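Side-chain contacts in 3-oxoacyl-[acyl-carrier-protein] synthase, mitochondrial (Arabidopsis thaliana, PDB 2IX4), which condenses malonyl-ACP with growing acyl chains to lengthen them by two carbons in mitochondrial fatty acid synthesis: residues D292-G295 / A296-M300; G327-V330 / E331-I335. All coordinates share one frame; numbering follows the deposited sequence.

Interaction 1: residues D292-G295 / A296-M300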
ATOM      1  N   ASP A 292      24.137  10.802  -7.608  1.00 27.18           N
ATOM      2  CA  ASP A 292      23.702  11.729  -8.662  1.00 26.59           C
ATOM      3  C   ASP A 292      22.220  12.119  -8.597  1.00 25.91           C
ATOM      4  O   ASP A 292      21.783  13.023  -9.313  1.00 26.02           O
ATOM      5  CB  ASP A 292      24.050  11.171 -10.053  1.00 26.84           C
ATOM      6  CG  ASP A 292      23.317   9.864 -10.382  1.00 27.59           C
ATOM      7  OD1 ASP A 292      22.520   9.366  -9.553  1.00 27.59           O
ATOM      8  OD2 ASP A 292      23.547   9.331 -11.489  1.00 28.50           O
ATOM      9  N   GLY A 293      21.455  11.430  -7.753  1.00 24.99           N
ATOM     10  CA  GLY A 293      20.020  11.694  -7.609  1.00 23.95           C
ATOM     11  C   GLY A 293      19.214  11.466  -8.874  1.00 23.36           C
ATOM     12  O   GLY A 293      18.224  12.160  -9.113  1.00 23.22           O
ATOM     13  N   LYS A 294      19.635  10.489  -9.679  1.00 22.60           N
ATOM     14  CA  LYS A 294      18.974  10.181 -10.949  1.00 21.97           C
ATOM     15  C   LYS A 294      17.482   9.907 -10.770  1.00 21.42           C
ATOM     16  O   LYS A 294      16.664  10.388 -11.555  1.00 21.30           O
ATOM     17  CB  LYS A 294      19.651   8.996 -11.645  1.00 22.08           C
ATOM     18  CG  LYS A 294      19.125   8.732 -13.051  1.00 22.24           C
ATOM     19  CD  LYS A 294      19.660   7.433 -13.611  1.00 22.44           C
ATOM     20  CE  LYS A 294      19.133   7.204 -15.013  1.00 22.95           C
ATOM     21  NZ  LYS A 294      19.437   5.829 -15.516  1.00 22.64           N
ATOM     22  N   GLY A 295      17.140   9.141  -9.733  1.00 20.80           N
ATOM     23  CA  GLY A 295      15.751   8.810  -9.432  1.00 20.10           C
ATOM     24  C   GLY A 295      14.909  10.053  -9.228  1.00 19.79           C
ATOM     25  O   GLY A 295      13.820  10.179  -9.797  1.00 19.83           O
ATOM     26  N   ALA A 296      15.423  10.976  -8.417  1.00 19.37           N
ATOM     27  CA  ALA A 296      14.756  12.252  -8.168  1.00 19.06           C
ATOM     28  C   ALA A 296      14.653  13.091  -9.448  1.00 18.74           C
ATOM     29  O   ALA A 296      13.633  13.735  -9.683  1.00 18.61           O
ATOM     30  CB  ALA A 296      15.476  13.018  -7.074  1.00 19.08           C
ATOM     31  N   VAL A 297      15.705  13.066 -10.270  1.00 18.30           N
ATOM     32  CA  VAL A 297      15.700  13.740 -11.577  1.00 18.11           C
ATOM     33  C   VAL A 297      14.582  13.186 -12.470  1.00 18.24           C
ATOM     34  O   VAL A 297      13.799  13.949 -13.047  1.00 18.18           O
ATOM     35  CB  VAL A 297      17.081  13.629 -12.300  1.00 18.10           C
ATOM     36  CG1 VAL A 297      16.986  14.078 -13.757  1.00 17.92           C
ATOM     37  CG2 VAL A 297      18.147  14.438 -11.568  1.00 17.63           C
ATOM     38  N   LEU A 298      14.504  11.857 -12.562  1.00 18.06           N
ATOM     39  CA  LEU A 298      13.485  11.191 -13.371  1.00 18.13           C
ATOM     40  C   LEU A 298      12.071  11.545 -12.926  1.00 18.12           C
ATOM     41  O   LEU A 298      11.222  11.862 -13.753  1.00 18.21           O
ATOM     42  CB  LEU A 298      13.686   9.672 -13.356  1.00 18.07           C
ATOM     43  CG  LEU A 298      14.812   9.111 -14.230  1.00 17.93           C
ATOM     44  CD1 LEU A 298      14.988   7.619 -13.981  1.00 17.60           C
ATOM     45  CD2 LEU A 298      14.539   9.378 -15.708  1.00 17.83           C
ATOM     46  N   ALA A 299      11.833  11.508 -11.619  1.00 18.22           N
ATOM     47  CA  ALA A 299      10.514  11.798 -11.060  1.00 18.47           C
ATOM     48  C   ALA A 299      10.057  13.222 -11.376  1.00 18.62           C
ATOM     49  O   ALA A 299       8.902  13.442 -11.754  1.00 18.88           O
ATOM     50  CB  ALA A 299      10.512  11.552  -9.555  1.00 18.30           C
ATOM     51  N   MET A 300      10.968  14.181 -11.215  1.00 18.79           N
ATOM     52  CA  MET A 300      10.692  15.590 -11.508  1.00 18.90           C
ATOM     53  C   MET A 300      10.497  15.835 -13.007  1.00 18.85           C
ATOM     54  O   MET A 300       9.574  16.547 -13.414  1.00 18.81           O
ATOM     55  CB  MET A 300      11.811  16.484 -10.959  1.00 18.95           C
ATOM     56  CG  MET A 300      11.823  16.605  -9.439  1.00 19.50           C
ATOM     57  SD  MET A 300      12.960  17.865  -8.832  1.00 20.03           S
ATOM     58  CE  MET A 300      14.515  16.973  -8.830  1.00 18.69           C
TER
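Val297 meets Gly293 through its first torsion: CG1 is turned anti to the backbone N (chi1 168°), which leaves CG2 beside that N. Val297 CG2 therefore rests against Gly293 O at 3.3 Å. Leu298 CG takes the same place as Val297 CG2, beside its own backbone N (chi1 -77°), and meets Lys294 O at 3.5 Å. This is the N-terminal start of helix 294-307 in the C-terminal half of the ketosynthase fold. Gly293 is its N-cap residue. The positive phi of Gly293 (62°) is easily reached by glycine. Just before it, Asp292 forms an Asx turn: its OD1 accepts from Lys294 N at 3.1 Å. The N-H comes from well above the carboxylate plane rather than within it. The helix ladder begins at once: Val297 N bonds to Gly293 O at 2.9 Å and Leu298 N to Lys294 O at 2.8 Å. Ala299 N continues it to Gly295 O. Ala296 and Met300 pack on Ala334 of helix 325-339, and Ala299 packs against strands 272-281 and 422-429. The Lys294 chain is extended and reaches the dimer interface. There NZ forms salt bridges with Glu110 and Glu114 of the second subunit and a hydrogen bond with Gln169 of the second subunit, and Leu298 packs on the same Glu114. Leu298 lies beside this lysine. Lys294 CE comes within 4.3 Å of Leu298 CD1.

Interaction 2: residues G327-V330 / E331-I335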
ATOM      1  N   GLY A 327      20.950  12.602   1.850  1.00 21.92           N
ATOM      2  CA  GLY A 327      19.662  12.829   1.194  1.00 21.91           C
ATOM      3  C   GLY A 327      19.423  14.237   0.688  1.00 21.78           C
ATOM      4  O   GLY A 327      19.027  14.422  -0.464  1.00 21.79           O
ATOM      5  N   ASP A 328      19.659  15.228   1.547  1.00 21.56           N
ATOM      6  CA  ASP A 328      19.389  16.630   1.206  1.00 21.45           C
ATOM      7  C   ASP A 328      20.278  17.118   0.066  1.00 21.32           C
ATOM      8  O   ASP A 328      19.807  17.808  -0.841  1.00 21.40           O
ATOM      9  CB  ASP A 328      19.564  17.536   2.430  1.00 21.33           C
ATOM     10  CG  ASP A 328      18.534  17.270   3.518  1.00 21.28           C
ATOM     11  OD1 ASP A 328      17.939  16.173   3.546  1.00 21.54           O
ATOM     12  OD2 ASP A 328      18.325  18.169   4.357  1.00 21.11           O
ATOM     13  N   ALA A 329      21.555  16.748   0.128  1.00 21.01           N
ATOM     14  CA  ALA A 329      22.540  17.101  -0.891  1.00 20.89           C
ATOM     15  C   ALA A 329      22.196  16.484  -2.246  1.00 20.84           C
ATOM     16  O   ALA A 329      22.311  17.144  -3.282  1.00 21.18           O
ATOM     17  CB  ALA A 329      23.931  16.673  -0.450  1.00 20.80           C
ATOM     18  N   VAL A 330      21.781  15.219  -2.227  1.00 20.67           N
ATOM     19  CA  VAL A 330      21.380  14.502  -3.438  1.00 20.41           C
ATOM     20  C   VAL A 330      20.202  15.200  -4.121  1.00 20.20           C
ATOM     21  O   VAL A 330      20.229  15.429  -5.330  1.00 20.22           O
ATOM     22  CB  VAL A 330      21.055  13.011  -3.141  1.00 20.49           C
ATOM     23  CG1 VAL A 330      20.355  12.356  -4.319  1.00 20.38           C
ATOM     24  CG2 VAL A 330      22.327  12.242  -2.792  1.00 20.16           C
ATOM     25  N   GLU A 331      19.182  15.564  -3.347  1.00 19.98           N
ATOM     26  CA  GLU A 331      18.033  16.264  -3.914  1.00 19.96           C
ATOM     27  C   GLU A 331      18.429  17.644  -4.446  1.00 19.84           C
ATOM     28  O   GLU A 331      17.991  18.037  -5.527  1.00 20.06           O
ATOM     29  CB  GLU A 331      16.884  16.370  -2.909  1.00 19.76           C
ATOM     30  CG  GLU A 331      15.595  16.909  -3.530  1.00 20.20           C
ATOM     31  CD  GLU A 331      14.458  17.020  -2.545  1.00 20.58           C
ATOM     32  OE1 GLU A 331      14.705  16.916  -1.326  1.00 20.90           O
ATOM     33  OE2 GLU A 331      13.305  17.214  -2.992  1.00 21.12           O
ATOM     34  N   ALA A 332      19.259  18.366  -3.692  1.00 19.82           N
ATOM     35  CA  ALA A 332      19.767  19.670  -4.123  1.00 20.07           C
ATOM     36  C   ALA A 332      20.477  19.551  -5.470  1.00 20.35           C
ATOM     37  O   ALA A 332      20.262  20.365  -6.369  1.00 20.32           O
ATOM     38  CB  ALA A 332      20.709  20.254  -3.073  1.00 20.14           C
ATOM     39  N   ARG A 333      21.313  18.521  -5.594  1.00 20.59           N
ATOM     40  CA  ARG A 333      22.015  18.198  -6.834  1.00 21.12           C
ATOM     41  C   ARG A 333      21.021  17.912  -7.963  1.00 21.09           C
ATOM     42  O   ARG A 333      21.195  18.378  -9.091  1.00 21.12           O
ATOM     43  CB  ARG A 333      22.918  16.988  -6.599  1.00 21.30           C
ATOM     44  CG  ARG A 333      24.159  16.943  -7.461  1.00 23.14           C
ATOM     45  CD  ARG A 333      25.172  15.941  -6.914  1.00 25.60           C
ATOM     46  NE  ARG A 333      25.758  16.372  -5.642  1.00 27.13           N
ATOM     47  CZ  ARG A 333      25.622  15.731  -4.482  1.00 27.61           C
ATOM     48  NH1 ARG A 333      24.922  14.605  -4.403  1.00 28.06           N
ATOM     49  NH2 ARG A 333      26.202  16.215  -3.392  1.00 27.75           N
ATOM     50  N   ALA A 334      19.970  17.159  -7.640  1.00 21.26           N
ATOM     51  CA  ALA A 334      18.922  16.804  -8.593  1.00 21.47           C
ATOM     52  C   ALA A 334      18.104  18.017  -9.047  1.00 21.70           C
ATOM     53  O   ALA A 334      17.745  18.120 -10.222  1.00 21.56           O
ATOM     54  CB  ALA A 334      18.012  15.739  -8.002  1.00 21.51           C
ATOM     55  N   ILE A 335      17.815  18.927  -8.114  1.00 21.92           N
ATOM     56  CA  ILE A 335      17.124  20.181  -8.434  1.00 22.20           C
ATOM     57  C   ILE A 335      17.980  21.047  -9.370  1.00 22.51           C
ATOM     58  O   ILE A 335      17.457  21.670 -10.295  1.00 22.66           O
ATOM     59  CB  ILE A 335      16.695  20.957  -7.154  1.00 22.23           C
ATOM     60  CG1 ILE A 335      15.611  20.178  -6.402  1.00 21.93           C
ATOM     61  CG2 ILE A 335      16.189  22.364  -7.500  1.00 21.94           C
ATOM     62  CD1 ILE A 335      15.337  20.671  -4.980  1.00 22.43           C
TER
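Ala329 O accepts the backbone N-H of Arg333 at 2.9 Å, and the guanidinium of the same arginine lies across it. The oxygen sits over the centre of one guanidinium face, 3.7 Å from its plane. This is an i to i+4 contact within helix 325-339. The Arg333 chain bends at chi3 (-69°), and the bend brings the head group back over the preceding turn. Arg333 NH2 then touches Ala329 CB at 3.7 Å, while its NH1 comes within 3.9 Å of Val330 CG2. NH1 also donates to Glu291 O. A leucine here would remove the guanidinium and would probably leave Glu291 O without this donor and Ala329 O without its flat cover. Two residues earlier, Glu331 N bonds to Gly327 O at 3.1 Å. The extended Glu331 chain carries its carboxylate to His320 N, Ala321 N and Asn415 ND2, while Asp328 is held through OD1 by Thr324 N and through OD2 by Phe239 N. These N-H donors probably ease the repulsion between the two buried acids. Asn415 belongs to the potassium site and His320 is a predicted active-site residue. The place of Glu331 is consistent with a second-shell role, holding the backbone N of His320 and the side chain of Asn415.

In the fold
Interaction 1 comes first along the chain, at the start of helix 294-307. Interaction 2 follows within helix 325-339, with strand 316-318 between the two helices. Their centres are about 9 Å apart, and the helices pack directly on each other. Gly293 CA meets Val330 CG1 at 3.4 Å, and Ala334 CB lies 3.8 Å from Val297 CG2. Both helices belong to the C-terminal half of the thiolase-like fold. Helix 325-339 makes the beta-alpha-beta crossover between the parallel strands 316-318 and 349-351. The two contacts face different surroundings: 292-300 reaches the second subunit, while 327-335 borders the potassium site and His320.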